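Local coordinates for protein tyrosinase (Aspergillus oryzae, PDB 6JU8) that probably hydroxylates L-tyrosine and oxidises L-dopa to L-dopaquinone with molecular oxygen at a dinuclear copper centre, at residues D228-K233 with F342-P347; A261-N266 with D351-G356; S393-D398 with V402-D407. The protein carries 1 engineered substitution. One frame throughout, in Å; residues are numbered along the deposited sequence.

Contact 1: residues D228-K233 with F342-P347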
ATOM      1  N   ASP A 228       5.025  16.801 -15.337  1.00 12.52           N
ATOM      2  CA  ASP A 228       6.149  15.885 -15.413  1.00 12.13           C
ATOM      3  C   ASP A 228       6.043  14.839 -14.312  1.00 12.15           C
ATOM      4  O   ASP A 228       6.330  15.056 -13.127  1.00 15.58           O
ATOM      5  CB  ASP A 228       7.453  16.679 -15.331  1.00 15.11           C
ATOM      6  CG  ASP A 228       7.620  17.647 -16.489  1.00 18.68           C
ATOM      7  OD1 ASP A 228       7.471  17.193 -17.639  1.00 23.32           O
ATOM      8  OD2 ASP A 228       7.866  18.847 -16.270  1.00 34.52           O
ATOM      9  N   LEU A 229       5.522  13.667 -14.687  1.00 10.23           N
ATOM     10  CA  LEU A 229       5.335  12.597 -13.683  1.00 10.71           C
ATOM     11  C   LEU A 229       6.692  12.174 -13.178  1.00  9.94           C
ATOM     12  O   LEU A 229       7.552  11.844 -14.006  1.00 10.56           O
ATOM     13  CB  LEU A 229       4.634  11.413 -14.368  0.71 10.86           C
ATOM     14  CG  LEU A 229       3.246  11.701 -14.965  0.71 10.81           C
ATOM     15  CD1 LEU A 229       2.656  10.445 -15.588  0.71 12.95           C
ATOM     16  CD2 LEU A 229       2.355  12.242 -13.858  0.71 17.02           C
ATOM     17  N   PRO A 230       6.914  12.218 -11.866  1.00  9.55           N
ATOM     18  CA  PRO A 230       8.280  12.074 -11.329  1.00 10.11           C
ATOM     19  C   PRO A 230       8.815  10.659 -11.192  1.00 10.43           C
ATOM     20  O   PRO A 230       9.330  10.259 -10.140  1.00 11.98           O
ATOM     21  CB  PRO A 230       8.167  12.724  -9.944  1.00 11.32           C
ATOM     22  CG  PRO A 230       6.742  12.439  -9.517  1.00 12.07           C
ATOM     23  CD  PRO A 230       5.947  12.565 -10.802  1.00 11.34           C
ATOM     24  N   PHE A 231       8.760   9.888 -12.277  1.00 10.36           N
ATOM     25  CA  PHE A 231       9.228   8.500 -12.278  1.00  9.26           C
ATOM     26  C   PHE A 231      10.733   8.438 -12.055  1.00 11.13           C
ATOM     27  O   PHE A 231      11.196   7.382 -11.611  1.00 11.43           O
ATOM     28  CB  PHE A 231       8.816   7.807 -13.570  1.00 10.12           C
ATOM     29  CG  PHE A 231       7.321   7.644 -13.664  1.00  9.48           C
ATOM     30  CD1 PHE A 231       6.600   6.922 -12.728  1.00 10.11           C
ATOM     31  CD2 PHE A 231       6.615   8.228 -14.709  1.00 10.47           C
ATOM     32  CE1 PHE A 231       5.240   6.757 -12.833  1.00 10.04           C
ATOM     33  CE2 PHE A 231       5.254   8.028 -14.845  1.00 10.61           C
ATOM     34  CZ  PHE A 231       4.551   7.263 -13.928  1.00 10.42           C
ATOM     35  N   ASP A 232      11.484   9.505 -12.306  1.00 11.32           N
ATOM     36  CA  ASP A 232      12.892   9.533 -11.951  1.00 10.91           C
ATOM     37  C   ASP A 232      13.128   9.467 -10.443  1.00 10.90           C
ATOM     38  O   ASP A 232      14.217   9.071 -10.012  1.00 12.12           O
ATOM     39  CB  ASP A 232      13.542  10.811 -12.525  1.00 12.86           C
ATOM     40  CG  ASP A 232      12.853  12.111 -12.161  1.00 14.42           C
ATOM     41  OD1 ASP A 232      11.616  12.158 -12.020  1.00 13.29           O
ATOM     42  OD2 ASP A 232      13.563  13.137 -11.987  1.00 20.94           O
ATOM     43  N   LYS A 233      12.123   9.818  -9.649  1.00  9.62           N
ATOM     44  CA  LYS A 233      12.223   9.878  -8.190  1.00 10.77           C
ATOM     45  C   LYS A 233      11.702   8.620  -7.516  1.00 10.24           C
ATOM     46  O   LYS A 233      11.655   8.532  -6.288  1.00 13.11           O
ATOM     47  CB  LYS A 233      11.469  11.090  -7.644  1.00 12.26           C
ATOM     48  CG  LYS A 233      11.922  12.418  -8.205  1.00 14.72           C
ATOM     49  CD  LYS A 233      13.388  12.695  -7.949  1.00 17.53           C
ATOM     50  CE  LYS A 233      13.800  14.075  -8.449  1.00 25.29           C
ATOM     51  NZ  LYS A 233      15.237  14.308  -8.107  1.00 30.93           N
ATOM     52  N   PHE A 342      -4.141   7.698 -12.818  1.00 10.95           N
ATOM     53  CA  PHE A 342      -4.013   8.571 -13.975  1.00 10.90           C
ATOM     54  C   PHE A 342      -4.129  10.049 -13.640  1.00 12.23           C
ATOM     55  O   PHE A 342      -4.229  10.860 -14.571  1.00 14.81           O
ATOM     56  CB  PHE A 342      -5.049   8.167 -15.065  1.00 13.21           C
ATOM     57  CG  PHE A 342      -6.463   8.192 -14.533  1.00 12.51           C
ATOM     58  CD1 PHE A 342      -7.276   9.302 -14.714  1.00 15.52           C
ATOM     59  CD2 PHE A 342      -6.991   7.122 -13.829  1.00 14.34           C
ATOM     60  CE1 PHE A 342      -8.548   9.346 -14.179  1.00 18.12           C
ATOM     61  CE2 PHE A 342      -8.264   7.154 -13.279  1.00 16.55           C
ATOM     62  CZ  PHE A 342      -9.057   8.265 -13.482  1.00 18.34           C
ATOM     63  N   MET A 343      -4.143  10.396 -12.349  1.00 10.33           N
ATOM     64  CA  MET A 343      -4.267  11.784 -11.936  1.00 11.13           C
ATOM     65  C   MET A 343      -3.162  12.147 -10.943  1.00  9.78           C
ATOM     66  O   MET A 343      -3.254  11.820  -9.770  1.00 10.91           O
ATOM     67  CB  MET A 343      -5.612  12.069 -11.279  1.00 13.12           C
ATOM     68  CG  MET A 343      -6.755  12.100 -12.264  1.00 15.42           C
ATOM     69  SD  MET A 343      -8.338  12.557 -11.535  1.00 20.40           S
ATOM     70  CE  MET A 343      -8.755  11.115 -10.591  1.00 18.83           C
ATOM     71  N   PHE A 344      -2.096  12.765 -11.424  1.00 10.55           N
ATOM     72  CA  PHE A 344      -1.011  13.224 -10.552  1.00  9.94           C
ATOM     73  C   PHE A 344      -1.414  14.542  -9.889  1.00  9.95           C
ATOM     74  O   PHE A 344      -1.232  14.665  -8.682  1.00 10.06           O
ATOM     75  CB  PHE A 344       0.258  13.386 -11.385  1.00 11.25           C
ATOM     76  CG  PHE A 344       1.444  14.008 -10.706  1.00 10.14           C
ATOM     77  CD1 PHE A 344       2.075  13.330  -9.662  1.00 10.90           C
ATOM     78  CD2 PHE A 344       1.967  15.232 -11.092  1.00 10.95           C
ATOM     79  CE1 PHE A 344       3.198  13.849  -9.033  1.00 11.26           C
ATOM     80  CE2 PHE A 344       3.082  15.769 -10.481  1.00 12.17           C
ATOM     81  CZ  PHE A 344       3.705  15.065  -9.455  1.00 11.75           C
ATOM     82  N   SER A 345      -1.939  15.463 -10.681  1.00 10.57           N
ATOM     83  CA  SER A 345      -2.384  16.738 -10.129  1.00 11.38           C
ATOM     84  C   SER A 345      -3.712  16.538  -9.403  1.00 11.09           C
ATOM     85  O   SER A 345      -4.517  15.667  -9.743  1.00 12.47           O
ATOM     86  CB  SER A 345      -2.510  17.787 -11.224  1.00 12.46           C
ATOM     87  OG  SER A 345      -3.572  17.506 -12.128  1.00 15.66           O
ATOM     88  N   ARG A 346      -3.925  17.317  -8.347  1.00 12.35           N
ATOM     89  CA  ARG A 346      -5.128  17.147  -7.536  1.00 13.99           C
ATOM     90  C   ARG A 346      -6.348  17.548  -8.338  1.00 12.62           C
ATOM     91  O   ARG A 346      -6.394  18.647  -8.915  1.00 16.97           O
ATOM     92  CB  ARG A 346      -5.012  17.968  -6.256  1.00 14.00           C
ATOM     93  CG  ARG A 346      -6.031  17.558  -5.201  1.00 15.78           C
ATOM     94  CD  ARG A 346      -5.787  18.283  -3.880  1.00 20.30           C
ATOM     95  NE  ARG A 346      -6.297  19.649  -3.981  1.00 29.16           N
ATOM     96  CZ  ARG A 346      -6.070  20.610  -3.097  1.00 37.09           C
ATOM     97  NH1 ARG A 346      -5.324  20.356  -2.024  1.00 44.23           N
ATOM     98  NH2 ARG A 346      -6.584  21.822  -3.292  1.00 40.44           N
ATOM     99  N   PRO A 347      -7.342  16.683  -8.425  1.00 13.72           N
ATOM    100  CA  PRO A 347      -8.551  17.032  -9.178  1.00 16.33           C
ATOM    101  C   PRO A 347      -9.488  17.875  -8.329  1.00 17.50           C
ATOM    102  O   PRO A 347      -9.187  18.199  -7.175  1.00 17.21           O
ATOM    103  CB  PRO A 347      -9.161  15.660  -9.454  1.00 18.82           C
ATOM    104  CG  PRO A 347      -8.768  14.853  -8.262  1.00 16.80           C
ATOM    105  CD  PRO A 347      -7.395  15.327  -7.847  1.00 14.14           C
TER
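Leu229 and Phe344 are the nearest pair of CA atoms across the two segments, CA of Leu229 lying 7.1 Å from CA of Phe344, where strand 225-229 ends and the chain has just left the short strand 342-343. One aromatic ring bridges most of that gap. Phe344 turns its CB toward 228-233, and with CG anti to the backbone N (chi1 173°) the ring extends to the proline that follows the strand. Its leading carbons meet the pyrrolidine ring head-on: CE1 of Phe344 is 3.5 Å from CD of Pro230, and CZ of Phe344 is 3.6 Å from the same CD. CG of Pro230 adds a second methylene, 3.8 Å from Phe344 CE1. At the root of the ring, Leu229 runs alongside, pointing the other way, and its CD2 comes within 3.4 Å of Phe344 CB, although this describes one of two deposited conformers and the exact spacing is doubtful. Asp228 O makes a looser, oblique approach, 4.2 Å from Phe344 CE2.

Pro230 is presented by an inverse gamma turn, whose closing bond from Phe231 N to Leu229 O is weak, and the chain then enters a 3-10 segment. On the other side, Phe342 and Met343 both face Gly356 in a classic beta bulge just ahead of Phe344. Glu222 accepts from Phe344 N through one carboxylate oxygen and hydrogen-bonds to Ser345 OG through the other, while Phe227 packs against the Phe344 side chain. Asp228 sends its carboxylate to Lys219 instead. The contact is therefore a buried hydrocarbon joint within the tyrosinase central domain: dispersion and burial hold the ring against Leu229 and Pro230, while polar bonds are made by the backbone and by Ser345, beside the apolar ring.

Contact 2: residues A261-N266 with D351-G356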
ATOM      1  N   ALA A 261      -7.223   1.120  -7.250  1.00  8.84           N
ATOM      2  CA  ALA A 261      -7.296   0.484  -8.571  1.00  8.84           C
ATOM      3  C   ALA A 261      -8.612  -0.283  -8.708  1.00  9.47           C
ATOM      4  O   ALA A 261      -9.322  -0.182  -9.698  1.00  9.81           O
ATOM      5  CB  ALA A 261      -6.141  -0.473  -8.762  1.00  9.45           C
ATOM      6  N   ASN A 262      -8.999  -1.032  -7.673  1.00  9.21           N
ATOM      7  CA  ASN A 262     -10.251  -1.767  -7.745  1.00  8.55           C
ATOM      8  C   ASN A 262     -11.447  -0.820  -7.820  1.00  9.17           C
ATOM      9  O   ASN A 262     -12.394  -1.060  -8.595  1.00 10.52           O
ATOM     10  CB  ASN A 262     -10.430  -2.691  -6.544  1.00  9.89           C
ATOM     11  CG  ASN A 262      -9.550  -3.917  -6.590  1.00  9.38           C
ATOM     12  OD1 ASN A 262      -8.831  -4.136  -7.564  1.00 10.72           O
ATOM     13  ND2 ASN A 262      -9.597  -4.719  -5.535  1.00  9.96           N
ATOM     14  N   LEU A 263     -11.410   0.289  -7.078  1.00  8.55           N
ATOM     15  CA  LEU A 263     -12.480   1.278  -7.189  1.00  9.15           C
ATOM     16  C   LEU A 263     -12.602   1.779  -8.633  1.00  8.65           C
ATOM     17  O   LEU A 263     -13.706   1.878  -9.183  1.00  9.99           O
ATOM     18  CB  LEU A 263     -12.181   2.471  -6.267  1.00 10.96           C
ATOM     19  CG  LEU A 263     -13.200   3.605  -6.254  1.00 12.73           C
ATOM     20  CD1 LEU A 263     -14.529   3.151  -5.651  1.00 16.81           C
ATOM     21  CD2 LEU A 263     -12.665   4.795  -5.452  1.00 14.85           C
ATOM     22  N   ALA A 264     -11.474   2.120  -9.258  1.00  8.75           N
ATOM     23  CA  ALA A 264     -11.478   2.628 -10.619  1.00  8.41           C
ATOM     24  C   ALA A 264     -12.006   1.589 -11.601  1.00  9.22           C
ATOM     25  O   ALA A 264     -12.749   1.929 -12.512  1.00  9.96           O
ATOM     26  CB  ALA A 264     -10.054   3.009 -11.025  1.00  9.73           C
ATOM     27  N   LEU A 265     -11.626   0.322 -11.464  1.00  9.41           N
ATOM     28  CA  LEU A 265     -12.117  -0.725 -12.355  1.00  9.61           C
ATOM     29  C   LEU A 265     -13.636  -0.776 -12.329  1.00  9.53           C
ATOM     30  O   LEU A 265     -14.245  -0.943 -13.392  1.00 11.02           O
ATOM     31  CB  LEU A 265     -11.523  -2.082 -11.992  1.00 10.14           C
ATOM     32  CG  LEU A 265     -10.026  -2.272 -12.166  1.00 11.26           C
ATOM     33  CD1 LEU A 265      -9.639  -3.582 -11.477  1.00 14.13           C
ATOM     34  CD2 LEU A 265      -9.634  -2.316 -13.629  1.00 12.87           C
ATOM     35  N   ASN A 266     -14.226  -0.639 -11.138  1.00 10.06           N
ATOM     36  CA  ASN A 266     -15.669  -0.767 -11.013  1.00 10.44           C
ATOM     37  C   ASN A 266     -16.420   0.523 -11.256  1.00 11.15           C
ATOM     38  O   ASN A 266     -17.607   0.468 -11.635  1.00 13.36           O
ATOM     39  CB  ASN A 266     -15.989  -1.384  -9.638  1.00 11.05           C
ATOM     40  CG  ASN A 266     -15.510  -2.824  -9.612  1.00 10.39           C
ATOM     41  OD1 ASN A 266     -16.085  -3.707 -10.262  1.00 11.35           O
ATOM     42  ND2 ASN A 266     -14.420  -3.063  -8.882  1.00 11.99           N
ATOM     43  N   ASP A 351     -13.776  14.420  -7.396  1.00 16.87           N
ATOM     44  CA  ASP A 351     -13.013  13.309  -7.973  1.00 16.96           C
ATOM     45  C   ASP A 351     -11.817  12.897  -7.117  1.00 15.59           C
ATOM     46  O   ASP A 351     -10.957  12.082  -7.521  1.00 15.58           O
ATOM     47  CB  ASP A 351     -12.584  13.669  -9.398  1.00 20.37           C
ATOM     48  CG  ASP A 351     -13.746  13.689 -10.367  1.00 25.37           C
ATOM     49  OD1 ASP A 351     -14.573  12.747 -10.371  1.00 21.77           O
ATOM     50  OD2 ASP A 351     -13.829  14.645 -11.176  1.00 38.79           O
ATOM     51  N   LEU A 352     -11.739  13.434  -5.897  1.00 15.72           N
ATOM     52  CA  LEU A 352     -10.612  13.140  -5.007  1.00 14.11           C
ATOM     53  C   LEU A 352     -10.468  11.662  -4.686  1.00 12.08           C
ATOM     54  O   LEU A 352      -9.343  11.184  -4.484  1.00 12.67           O
ATOM     55  CB  LEU A 352     -10.746  13.964  -3.711  1.00 16.83           C
ATOM     56  CG  LEU A 352     -10.354  15.437  -3.846  1.00 16.03           C
ATOM     57  CD1 LEU A 352     -10.664  16.191  -2.559  1.00 22.58           C
ATOM     58  CD2 LEU A 352      -8.878  15.584  -4.181  1.00 24.72           C
ATOM     59  N   LYS A 353     -11.553  10.913  -4.703  1.00 12.23           N
ATOM     60  CA  LYS A 353     -11.501   9.497  -4.377  1.00 13.07           C
ATOM     61  C   LYS A 353     -10.629   8.714  -5.357  1.00 11.04           C
ATOM     62  O   LYS A 353     -10.301   7.567  -4.991  1.00 13.38           O
ATOM     63  CB  LYS A 353     -12.897   8.866  -4.398  1.00 13.87           C
ATOM     64  CG  LYS A 353     -13.548   9.020  -5.784  1.00 15.35           C
ATOM     65  CD  LYS A 353     -14.990   8.520  -5.755  1.00 16.46           C
ATOM     66  CE  LYS A 353     -15.751   9.044  -6.972  1.00 23.11           C
ATOM     67  NZ  LYS A 353     -17.021   8.296  -7.193  1.00 26.09           N
ATOM     68  N   LEU A 354     -10.278   9.213  -6.530  1.00 10.43           N
ATOM     69  CA  LEU A 354      -9.413   8.493  -7.463  1.00 11.63           C
ATOM     70  C   LEU A 354      -8.090   9.214  -7.706  1.00 10.56           C
ATOM     71  O   LEU A 354      -7.360   8.849  -8.626  1.00 12.51           O
ATOM     72  CB  LEU A 354     -10.120   8.177  -8.783  1.00 13.35           C
ATOM     73  CG  LEU A 354     -11.142   7.039  -8.745  1.00 12.83           C
ATOM     74  CD1 LEU A 354     -11.805   6.872 -10.104  1.00 19.62           C
ATOM     75  CD2 LEU A 354     -10.495   5.718  -8.310  1.00 14.23           C
ATOM     76  N   TRP A 355      -7.744  10.198  -6.878  1.00  9.42           N
ATOM     77  CA  TRP A 355      -6.466  10.903  -7.049  1.00 10.59           C
ATOM     78  C   TRP A 355      -5.274   9.968  -6.885  1.00  8.96           C
ATOM     79  O   TRP A 355      -5.255   9.125  -5.980  1.00 10.34           O
ATOM     80  CB  TRP A 355      -6.388  11.998  -5.984  1.00 11.71           C
ATOM     81  CG  TRP A 355      -5.243  12.958  -6.089  1.00 10.59           C
ATOM     82  CD1 TRP A 355      -4.414  13.234  -7.148  1.00  9.38           C
ATOM     83  CD2 TRP A 355      -4.816  13.805  -5.009  1.00 10.69           C
ATOM     84  NE1 TRP A 355      -3.488  14.199  -6.810  1.00 11.03           N
ATOM     85  CE2 TRP A 355      -3.723  14.561  -5.479  1.00 10.07           C
ATOM     86  CE3 TRP A 355      -5.257  13.973  -3.687  1.00 11.16           C
ATOM     87  CZ2 TRP A 355      -3.059  15.484  -4.677  1.00 11.06           C
ATOM     88  CZ3 TRP A 355      -4.593  14.904  -2.885  1.00 11.62           C
ATOM     89  CH2 TRP A 355      -3.510  15.653  -3.377  1.00 12.68           C
ATOM     90  N   GLY A 356      -4.299  10.097  -7.770  1.00  8.61           N
ATOM     91  CA  GLY A 356      -2.982   9.532  -7.666  1.00  9.20           C
ATOM     92  C   GLY A 356      -2.497   8.954  -8.977  1.00  8.36           C
ATOM     93  O   GLY A 356      -3.312   8.468  -9.783  1.00 12.72           O
TER
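Leu263, on helix 258-267, points its CB toward the 3-10 segment and loop of 351-356, and its side chain closes in on Leu354 atom by atom. CB lies 4.2 Å from Leu354 CD2. CG, anti to the backbone N (chi1 -180°), carries the branch outward and sits 4.0 Å from that same methyl. At the tip, Leu263 CD2 meets two neighbours, Leu354 CD2 at 3.7 Å and the carbonyl O of Lys353, also 3.7 Å from Leu263 CD2; the CB of Lys353 lies a little farther off. The two leucines cross at a slant, and a single methyl of Leu354 meets CB, CG and CD2 of Leu263. That methyl, Leu354 CD2, also lies 3.8 Å from the backbone N of Ala264 and slightly farther from its CB.

Polar bonds accompany this apolar core. Lys353 forms a salt bridge with Glu267, which links the loop to the end of the same helix. Asn266 ND2 joins Asn266 N on the carbonyl O of Asn262, the two donors arriving from opposite faces, and ND2 also bonds to Leu168 O. Leu263 packs on Arg260 of the second subunit, and Lys353 on Lys353 of the second subunit. The chemistry is thus that of an apolar contact of leucine methyls, supplemented by the Lys353-Glu267 salt bridge, that adjoins the second subunit.

Contact 3: residues S393-D398 with V402-D407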
ATOM      1  N   SER A 393     -10.626 -12.128 -40.652  1.00 11.23           N
ATOM      2  CA  SER A 393     -10.441 -10.700 -40.401  1.00 12.31           C
ATOM      3  C   SER A 393      -9.045 -10.455 -39.855  1.00 11.93           C
ATOM      4  O   SER A 393      -8.812 -10.619 -38.658  1.00 12.87           O
ATOM      5  CB  SER A 393     -11.486 -10.183 -39.414  1.00 13.31           C
ATOM      6  OG  SER A 393     -12.801 -10.307 -39.948  1.00 15.62           O
ATOM      7  N   TRP A 394      -8.101 -10.109 -40.717  1.00 11.11           N
ATOM      8  CA  TRP A 394      -6.690 -10.100 -40.344  1.00 10.21           C
ATOM      9  C   TRP A 394      -5.906  -9.228 -41.327  1.00 10.96           C
ATOM     10  O   TRP A 394      -5.573  -9.655 -42.439  1.00 12.31           O
ATOM     11  CB  TRP A 394      -6.105 -11.508 -40.378  1.00 11.61           C
ATOM     12  CG  TRP A 394      -4.682 -11.611 -39.903  1.00 11.87           C
ATOM     13  CD1 TRP A 394      -3.556 -11.707 -40.667  1.00 13.29           C
ATOM     14  CD2 TRP A 394      -4.243 -11.635 -38.537  1.00 11.31           C
ATOM     15  NE1 TRP A 394      -2.441 -11.788 -39.868  1.00 15.33           N
ATOM     16  CE2 TRP A 394      -2.825 -11.748 -38.557  1.00 13.36           C
ATOM     17  CE3 TRP A 394      -4.885 -11.570 -37.297  1.00 11.80           C
ATOM     18  CZ2 TRP A 394      -2.053 -11.806 -37.382  1.00 13.62           C
ATOM     19  CZ3 TRP A 394      -4.148 -11.625 -36.133  1.00 11.86           C
ATOM     20  CH2 TRP A 394      -2.749 -11.734 -36.203  1.00 13.08           C
ATOM     21  N   PHE A 395      -5.663  -7.983 -40.941  1.00  9.97           N
ATOM     22  CA  PHE A 395      -4.832  -7.080 -41.716  1.00 11.73           C
ATOM     23  C   PHE A 395      -5.277  -6.977 -43.171  1.00 12.38           C
ATOM     24  O   PHE A 395      -4.415  -6.770 -44.041  1.00 14.26           O
ATOM     25  CB  PHE A 395      -3.340  -7.450 -41.623  1.00 12.30           C
ATOM     26  CG  PHE A 395      -2.769  -7.269 -40.234  1.00 11.14           C
ATOM     27  CD1 PHE A 395      -2.804  -8.292 -39.280  1.00 11.12           C
ATOM     28  CD2 PHE A 395      -2.211  -6.060 -39.845  1.00 11.38           C
ATOM     29  CE1 PHE A 395      -2.312  -8.138 -37.996  1.00 10.56           C
ATOM     30  CE2 PHE A 395      -1.697  -5.889 -38.574  1.00 11.15           C
ATOM     31  CZ  PHE A 395      -1.748  -6.917 -37.626  1.00 10.32           C
ATOM     32  N   ASN A 396      -6.571  -7.049 -43.446  1.00 12.96           N
ATOM     33  CA  ASN A 396      -7.022  -7.142 -44.838  1.00 13.06           C
ATOM     34  C   ASN A 396      -8.106  -6.123 -45.140  1.00 14.19           C
ATOM     35  O   ASN A 396      -8.607  -6.100 -46.267  1.00 17.41           O
ATOM     36  CB  ASN A 396      -7.459  -8.563 -45.195  1.00 14.63           C
ATOM     37  CG  ASN A 396      -8.621  -9.054 -44.363  1.00 14.49           C
ATOM     38  OD1 ASN A 396      -8.757  -8.693 -43.192  1.00 14.54           O
ATOM     39  ND2 ASN A 396      -9.481  -9.887 -44.935  1.00 22.12           N
ATOM     40  N   ASP A 397      -8.449  -5.224 -44.214  1.00 12.99           N
ATOM     41  CA  ASP A 397      -9.246  -4.061 -44.619  1.00 12.75           C
ATOM     42  C   ASP A 397      -8.336  -2.999 -45.218  1.00 12.86           C
ATOM     43  O   ASP A 397      -7.107  -3.093 -45.162  1.00 13.52           O
ATOM     44  CB  ASP A 397     -10.007  -3.494 -43.412  1.00 13.60           C
ATOM     45  CG  ASP A 397      -9.022  -3.110 -42.320  1.00 12.55           C
ATOM     46  OD1 ASP A 397      -8.643  -3.980 -41.506  1.00 12.81           O
ATOM     47  OD2 ASP A 397      -8.559  -1.937 -42.332  1.00 13.27           O
ATOM     48  N   ASP A 398      -8.946  -1.987 -45.835  1.00 14.26           N
ATOM     49  CA  ASP A 398      -8.181  -1.002 -46.586  1.00 13.92           C
ATOM     50  C   ASP A 398      -7.201  -0.223 -45.730  1.00 16.34           C
ATOM     51  O   ASP A 398      -6.157   0.262 -46.193  1.00 18.08           O
ATOM     52  CB  ASP A 398      -9.136  -0.049 -47.310  1.00 18.90           C
ATOM     53  CG  ASP A 398      -9.913  -0.751 -48.403  1.00 21.98           C
ATOM     54  OD1 ASP A 398      -9.445  -1.759 -48.963  1.00 29.50           O
ATOM     55  OD2 ASP A 398     -11.037  -0.283 -48.679  1.00 26.99           O
ATOM     56  N   VAL A 402      -1.724  -2.020 -44.899  1.00 12.81           N
ATOM     57  CA  VAL A 402      -0.357  -1.515 -45.128  1.00 15.51           C
ATOM     58  C   VAL A 402       0.619  -1.950 -44.045  1.00 14.50           C
ATOM     59  O   VAL A 402       1.835  -2.092 -44.262  1.00 21.40           O
ATOM     60  CB  VAL A 402      -0.382   0.016 -45.310  1.00 21.35           C
ATOM     61  CG1 VAL A 402      -0.912   0.710 -44.063  1.00 23.32           C
ATOM     62  CG2 VAL A 402       0.990   0.537 -45.717  1.00 25.36           C
ATOM     63  N   SER A 403       0.126  -2.206 -42.847  1.00 13.15           N
ATOM     64  CA  SER A 403       0.960  -2.539 -41.696  1.00 14.32           C
ATOM     65  C   SER A 403       1.256  -4.021 -41.588  1.00 13.80           C
ATOM     66  O   SER A 403       2.104  -4.425 -40.772  1.00 13.09           O
ATOM     67  CB  SER A 403       0.285  -2.049 -40.409  1.00 14.81           C
ATOM     68  OG  SER A 403      -0.846  -2.845 -40.109  1.00 15.39           O
ATOM     69  N   LYS A 404       0.564  -4.842 -42.379  1.00 13.32           N
ATOM     70  CA  LYS A 404       0.629  -6.286 -42.187  1.00 13.40           C
ATOM     71  C   LYS A 404       2.072  -6.764 -42.158  1.00 13.13           C
ATOM     72  O   LYS A 404       2.436  -7.638 -41.373  1.00 14.20           O
ATOM     73  CB  LYS A 404      -0.180  -7.024 -43.278  1.00 13.11           C
ATOM     74  CG  LYS A 404      -0.281  -8.519 -42.973  1.00 15.78           C
ATOM     75  CD  LYS A 404      -1.172  -9.279 -43.937  1.00 19.17           C
ATOM     76  CE  LYS A 404      -0.478  -9.449 -45.271  1.00 23.77           C
ATOM     77  NZ  LYS A 404       0.653 -10.418 -45.218  1.00 25.59           N
ATOM     78  N   ASP A 405       2.923  -6.232 -43.024  1.00 13.90           N
ATOM     79  CA  ASP A 405       4.273  -6.767 -43.174  1.00 15.49           C
ATOM     80  C   ASP A 405       5.320  -6.018 -42.377  1.00 16.51           C
ATOM     81  O   ASP A 405       6.524  -6.193 -42.607  1.00 19.48           O
ATOM     82  CB  ASP A 405       4.622  -6.799 -44.673  1.00 18.61           C
ATOM     83  CG  ASP A 405       3.769  -7.819 -45.421  1.00 23.43           C
ATOM     84  OD1 ASP A 405       3.302  -8.828 -44.834  1.00 26.78           O
ATOM     85  OD2 ASP A 405       3.519  -7.632 -46.625  1.00 32.91           O
ATOM     86  N   ASP A 406       4.897  -5.212 -41.399  1.00 13.32           N
ATOM     87  CA  ASP A 406       5.890  -4.500 -40.600  1.00 13.11           C
ATOM     88  C   ASP A 406       6.751  -5.459 -39.779  1.00 13.71           C
ATOM     89  O   ASP A 406       6.239  -6.385 -39.132  1.00 13.62           O
ATOM     90  CB  ASP A 406       5.201  -3.554 -39.609  1.00 14.08           C
ATOM     91  CG  ASP A 406       4.571  -2.328 -40.227  1.00 16.31           C
ATOM     92  OD1 ASP A 406       4.692  -2.077 -41.439  1.00 19.61           O
ATOM     93  OD2 ASP A 406       3.935  -1.569 -39.457  1.00 18.10           O
ATOM     94  N   ASP A 407       8.062  -5.207 -39.736  1.00 13.72           N
ATOM     95  CA  ASP A 407       8.912  -5.914 -38.786  1.00 12.72           C
ATOM     96  C   ASP A 407       8.524  -5.529 -37.362  1.00 12.14           C
ATOM     97  O   ASP A 407       8.442  -4.345 -37.006  1.00 13.92           O
ATOM     98  CB  ASP A 407      10.373  -5.496 -39.030  1.00 15.18           C
ATOM     99  CG  ASP A 407      11.009  -6.177 -40.226  1.00 16.86           C
ATOM    100  OD1 ASP A 407      10.522  -7.218 -40.700  1.00 19.71           O
ATOM    101  OD2 ASP A 407      12.002  -5.591 -40.706  1.00 22.14           O
TER
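The long loop between helix 371-389 and strand 412-415 folds back on itself here, packing Phe395 against a type I beta turn that runs from Ser403 to Asp406. Phe395 CB lies 3.5 Å from Lys404 CG, and the lysine's CB and CD also lie close to that carbon as the two side chains cross. Ser403 OG approaches the ring at its edge, near the plane, 3.5 Å from Phe395 CD2; the hydroxyl itself hydrogen-bonds to the carbonyl of Ser400. Phe395 also sets an edge over the indole of Trp394, its CD1 3.5 Å above that plane and offset toward the rim. Both rings meet that of Trp298 and touch Thr105 of helix 103-129.

Lys404 bends at chi3 (74°) and chi4 (71°). Its NZ is held chiefly by Asp427, and also by Asp405 OD1, 3.1 Å from NZ, on the syn side but with NZ tilted 23° out of the carboxylate plane. Asp427 also accepts from Trp394 NE1 through its other oxygen. The lysine thus works in two halves: its methylenes pack on Phe395 CB and the root of the ring, while its ammonium group, probably stabilised as a cation by two carboxylates, ties the loop to the segment around Asp427.

Contacts 1 and 2 form one neighbourhood, their centres 15 Å apart and their segments alternating along the chain. They meet through the two-stranded antiparallel sheet of 342-343 and 356-357: a probable hydrogen bond joins Met343 O to Gly356 N (2.8 Å), and another joins Phe344 O to Trp355 NE1 (3.0 Å). Contact 3 stands apart, with its centre 36 Å from that of contact 1 and 37 Å from that of contact 2. Side chains of Leu229 and Ala264 are each about 11 Å from that of the copper ligand His336, and the side chain of Phe395 is about 11 Å from that of His107, which binds the other copper; all three contacts are thus packing beyond the ligands.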